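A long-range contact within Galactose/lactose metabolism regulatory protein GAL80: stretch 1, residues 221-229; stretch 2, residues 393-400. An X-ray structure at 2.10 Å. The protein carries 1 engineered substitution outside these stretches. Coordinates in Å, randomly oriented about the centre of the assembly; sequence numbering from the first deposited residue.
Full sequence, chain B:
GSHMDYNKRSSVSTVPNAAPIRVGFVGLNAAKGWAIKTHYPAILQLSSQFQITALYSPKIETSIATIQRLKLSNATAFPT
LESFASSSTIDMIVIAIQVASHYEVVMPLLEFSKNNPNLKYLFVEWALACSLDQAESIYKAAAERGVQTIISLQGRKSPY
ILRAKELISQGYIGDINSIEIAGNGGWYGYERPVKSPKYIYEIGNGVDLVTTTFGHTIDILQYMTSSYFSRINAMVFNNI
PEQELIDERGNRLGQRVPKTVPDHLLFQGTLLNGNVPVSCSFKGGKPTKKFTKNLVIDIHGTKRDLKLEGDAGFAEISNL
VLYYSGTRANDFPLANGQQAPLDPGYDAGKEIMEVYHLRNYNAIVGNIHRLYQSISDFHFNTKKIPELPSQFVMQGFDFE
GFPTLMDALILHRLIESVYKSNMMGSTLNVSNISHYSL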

# COMPACT_ATOMS: atom_id res chain seq x y z
N LEU B 221 -10.50 3.78 -10.87
CA LEU B 221 -10.05 2.41 -10.63
C LEU B 221 -11.22 1.46 -10.81
O LEU B 221 -11.11 0.45 -11.51
CB LEU B 221 -9.46 2.23 -9.23
CG LEU B 221 -8.96 0.79 -9.05
CD1 LEU B 221 -7.73 0.52 -9.97
CD2 LEU B 221 -8.64 0.49 -7.60
N GLN B 222 -12.35 1.79 -10.19
CA GLN B 222 -13.53 0.94 -10.27
C GLN B 222 -14.07 0.91 -11.67
O GLN B 222 -14.54 -0.13 -12.15
CB GLN B 222 -14.61 1.46 -9.32
CG GLN B 222 -14.24 1.27 -7.87
CD GLN B 222 -15.19 2.03 -6.96
OE1 GLN B 222 -16.10 1.45 -6.38
NE2 GLN B 222 -14.99 3.33 -6.84
N TYR B 223 -13.99 2.04 -12.35
CA TYR B 223 -14.44 2.13 -13.73
C TYR B 223 -13.59 1.26 -14.68
O TYR B 223 -14.12 0.56 -15.54
CB TYR B 223 -14.46 3.59 -14.19
CG TYR B 223 -15.06 3.79 -15.57
CD1 TYR B 223 -16.40 3.49 -15.82
CD2 TYR B 223 -14.29 4.26 -16.62
CE1 TYR B 223 -16.95 3.67 -17.07
CE2 TYR B 223 -14.84 4.46 -17.88
CZ TYR B 223 -16.17 4.14 -18.10
OH TYR B 223 -16.71 4.32 -19.34
N MET B 224 -12.27 1.29 -14.51
CA MET B 224 -11.35 0.52 -15.36
C MET B 224 -11.43 -0.98 -15.13
O MET B 224 -11.26 -1.76 -16.06
CB MET B 224 -9.90 0.94 -15.10
CG MET B 224 -9.49 2.25 -15.71
SD MET B 224 -7.73 2.54 -15.44
CE MET B 224 -7.64 2.70 -13.64
N THR B 225 -11.66 -1.39 -13.89
CA THR B 225 -11.71 -2.80 -13.57
C THR B 225 -13.13 -3.30 -13.65
O THR B 225 -13.39 -4.49 -13.49
CB THR B 225 -11.15 -3.09 -12.15
OG1 THR B 225 -11.97 -2.45 -11.17
CG2 THR B 225 -9.70 -2.58 -12.03
N SER B 226 -14.07 -2.40 -13.90
CA SER B 226 -15.49 -2.76 -13.89
C SER B 226 -15.88 -3.51 -12.62
O SER B 226 -16.54 -4.55 -12.69
CB SER B 226 -15.85 -3.62 -15.11
OG SER B 226 -15.59 -2.94 -16.32
N SER B 227 -15.48 -3.01 -11.46
CA SER B 227 -15.91 -3.62 -10.20
C SER B 227 -16.05 -2.57 -9.12
O SER B 227 -15.28 -1.60 -9.09
CB SER B 227 -14.90 -4.66 -9.72
OG SER B 227 -15.36 -5.28 -8.53
N TYR B 228 -17.03 -2.75 -8.23
CA TYR B 228 -17.08 -2.00 -6.98
C TYR B 228 -16.34 -2.76 -5.88
O TYR B 228 -15.92 -3.90 -6.07
CB TYR B 228 -18.53 -1.74 -6.54
CG TYR B 228 -19.31 -0.91 -7.54
CD1 TYR B 228 -20.37 -1.45 -8.26
CD2 TYR B 228 -18.97 0.41 -7.78
CE1 TYR B 228 -21.07 -0.69 -9.18
CE2 TYR B 228 -19.67 1.18 -8.69
CZ TYR B 228 -20.71 0.62 -9.39
OH TYR B 228 -21.40 1.38 -10.30
N PHE B 229 -16.20 -2.12 -4.73
CA PHE B 229 -15.52 -2.75 -3.60
C PHE B 229 -16.45 -3.63 -2.79
O PHE B 229 -17.63 -3.35 -2.70
CB PHE B 229 -14.89 -1.70 -2.69
CG PHE B 229 -13.63 -1.11 -3.25
CD1 PHE B 229 -13.68 -0.00 -4.07
CD2 PHE B 229 -12.41 -1.69 -2.98
CE1 PHE B 229 -12.52 0.53 -4.60
CE2 PHE B 229 -11.23 -1.16 -3.51
CZ PHE B 229 -11.30 -0.05 -4.32
N VAL B 393 -30.06 6.07 -15.95
CA VAL B 393 -29.83 6.32 -14.54
C VAL B 393 -28.36 6.54 -14.20
O VAL B 393 -28.01 7.43 -13.42
CB VAL B 393 -30.37 5.16 -13.66
CG1 VAL B 393 -30.10 5.43 -12.19
CG2 VAL B 393 -31.86 4.98 -13.89
N MET B 394 -27.50 5.73 -14.78
CA MET B 394 -26.08 5.78 -14.44
C MET B 394 -25.23 5.16 -15.53
O MET B 394 -25.69 4.27 -16.26
CB MET B 394 -25.84 5.02 -13.13
CG MET B 394 -26.20 3.54 -13.19
SD MET B 394 -26.13 2.75 -11.56
CE MET B 394 -24.37 2.88 -11.24
N GLN B 395 -23.99 5.61 -15.64
CA GLN B 395 -23.10 5.04 -16.62
C GLN B 395 -22.66 3.67 -16.13
O GLN B 395 -22.54 2.73 -16.91
CB GLN B 395 -21.88 5.93 -16.84
CG GLN B 395 -20.95 5.38 -17.91
CD GLN B 395 -19.69 6.19 -18.05
OE1 GLN B 395 -19.15 6.68 -17.06
NE2 GLN B 395 -19.19 6.31 -19.28
N GLY B 396 -22.46 3.55 -14.82
CA GLY B 396 -21.94 2.32 -14.26
C GLY B 396 -20.57 2.03 -14.83
O GLY B 396 -19.70 2.90 -14.84
N PHE B 397 -20.38 0.81 -15.31
CA PHE B 397 -19.12 0.42 -15.92
C PHE B 397 -19.17 0.47 -17.44
O PHE B 397 -18.27 -0.02 -18.11
CB PHE B 397 -18.74 -0.98 -15.47
CG PHE B 397 -18.69 -1.13 -13.98
CD1 PHE B 397 -18.12 -0.14 -13.19
CD2 PHE B 397 -19.21 -2.26 -13.37
CE1 PHE B 397 -18.07 -0.28 -11.82
CE2 PHE B 397 -19.15 -2.41 -12.00
CZ PHE B 397 -18.59 -1.42 -11.23
N ASP B 398 -20.23 1.06 -17.99
CA ASP B 398 -20.37 1.15 -19.44
C ASP B 398 -19.35 2.09 -20.06
O ASP B 398 -19.05 3.14 -19.50
CB ASP B 398 -21.75 1.68 -19.81
CG ASP B 398 -22.83 0.63 -19.65
OD1 ASP B 398 -22.50 -0.57 -19.63
OD2 ASP B 398 -24.02 1.03 -19.55
N PHE B 399 -18.83 1.70 -21.23
CA PHE B 399 -17.98 2.60 -22.02
C PHE B 399 -18.83 3.79 -22.47
O PHE B 399 -18.34 4.91 -22.57
CB PHE B 399 -17.43 1.88 -23.26
CG PHE B 399 -16.26 0.98 -22.98
CD1 PHE B 399 -16.42 -0.40 -22.92
CD2 PHE B 399 -14.99 1.50 -22.82
CE1 PHE B 399 -15.35 -1.24 -22.67
CE2 PHE B 399 -13.90 0.67 -22.56
CZ PHE B 399 -14.09 -0.70 -22.49
N GLU B 400 -20.10 3.50 -22.73
CA GLU B 400 -21.07 4.45 -23.29
C GLU B 400 -21.55 5.49 -22.31
O GLU B 400 -21.55 5.29 -21.10
CB GLU B 400 -22.31 3.69 -23.77
CG GLU B 400 -22.18 3.07 -25.13
CD GLU B 400 -20.78 2.54 -25.37
OE1 GLU B 400 -20.14 3.00 -26.34
OE2 GLU B 400 -20.33 1.69 -24.57
O HOH W 1 -16.47 6.65 -20.38

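The first stretch carries the final part of a helix that begins earlier in the chain and then leads through a short loop to Phe 229. Ser 226 is the first residue to leave helical geometry, with a positive phi of 51°. The Ser 227 N then donates to the Gln 222 O at 3.1 Å, so the loop remains tied to the helix it has just left. The second stretch has no regular helix or strand, but Gln 395 to Asp 398 form a type II' beta turn, closed by a hydrogen bond from Asp 398 N to Gln 395 O of 3.0 Å. Gly 396 occupies the second position of this turn with phi/psi of 61/-130°, a conformation for which a residue without a side chain is well suited. The two backbones come nearest where the loop meets the turn, with Ser 226 CA and Phe 397 CA 5.2 Å apart. Together the stretches bury 443 Å², summed over both sides.

Phe 397 contributes the largest share of that area. Its CA-to-CB bond points sideways, but chi1 of -55° (m) brings the ring in against the end of the helix and the following loop. Ser 226 CA lies 3.7 Å from the centroid of the Phe 397 ring and 16° off its normal, a CH-pi contact over the face. Ser 227 N, 3.5 Å from Phe 397 CZ, and Ser 226 O, 3.4 Å from Phe 397 CE2, also lie over a face of the ring. A flat aromatic side chain can thus pack against the peptide groups where the helix gives way to loop. The small side chain of Ser 226 lies beside it, with Ser 226 OG 3.8 Å from Phe 397 CB.

Tyr 228 adds an aromatic contact to the same ring. Its ring meets that of Phe 397 obliquely, with centroids 4.5 Å apart and planes at 41°, and Phe 397 CZ sits over one face of the tyrosine ring, 3.3 Å from Tyr 228 CE1. Farther out, Tyr 228 OH reaches the side chain of Met 394, 3.5 Å from Met 394 CE.

Tyr 223 supplies the direct hydrogen bond between the stretches. With chi1 of -174° (t), its side chain runs out from the helix along the turn, where Gly 396 O approaches the ring edge, 3.5 Å from Tyr 223 CD1. At its tip, Tyr 223 OH donates to Asp 398 O at 2.6 Å. The length of a tyrosine suits this task, since it spans the turn with an aromatic ring and still delivers a polar group to a main-chain carbonyl. The same hydroxyl, Tyr 223 OH, accepts a hydrogen bond from water 1 at 2.6 Å, and the water in turn accepts one from Gln 395 NE2 at 3.0 Å, bridging the stretches a second time. Gln 395 NE2 also donates to Glu 400 O at 3.1 Å, so this extended, buried side chain braces its own stretch while joining the water-mediated link.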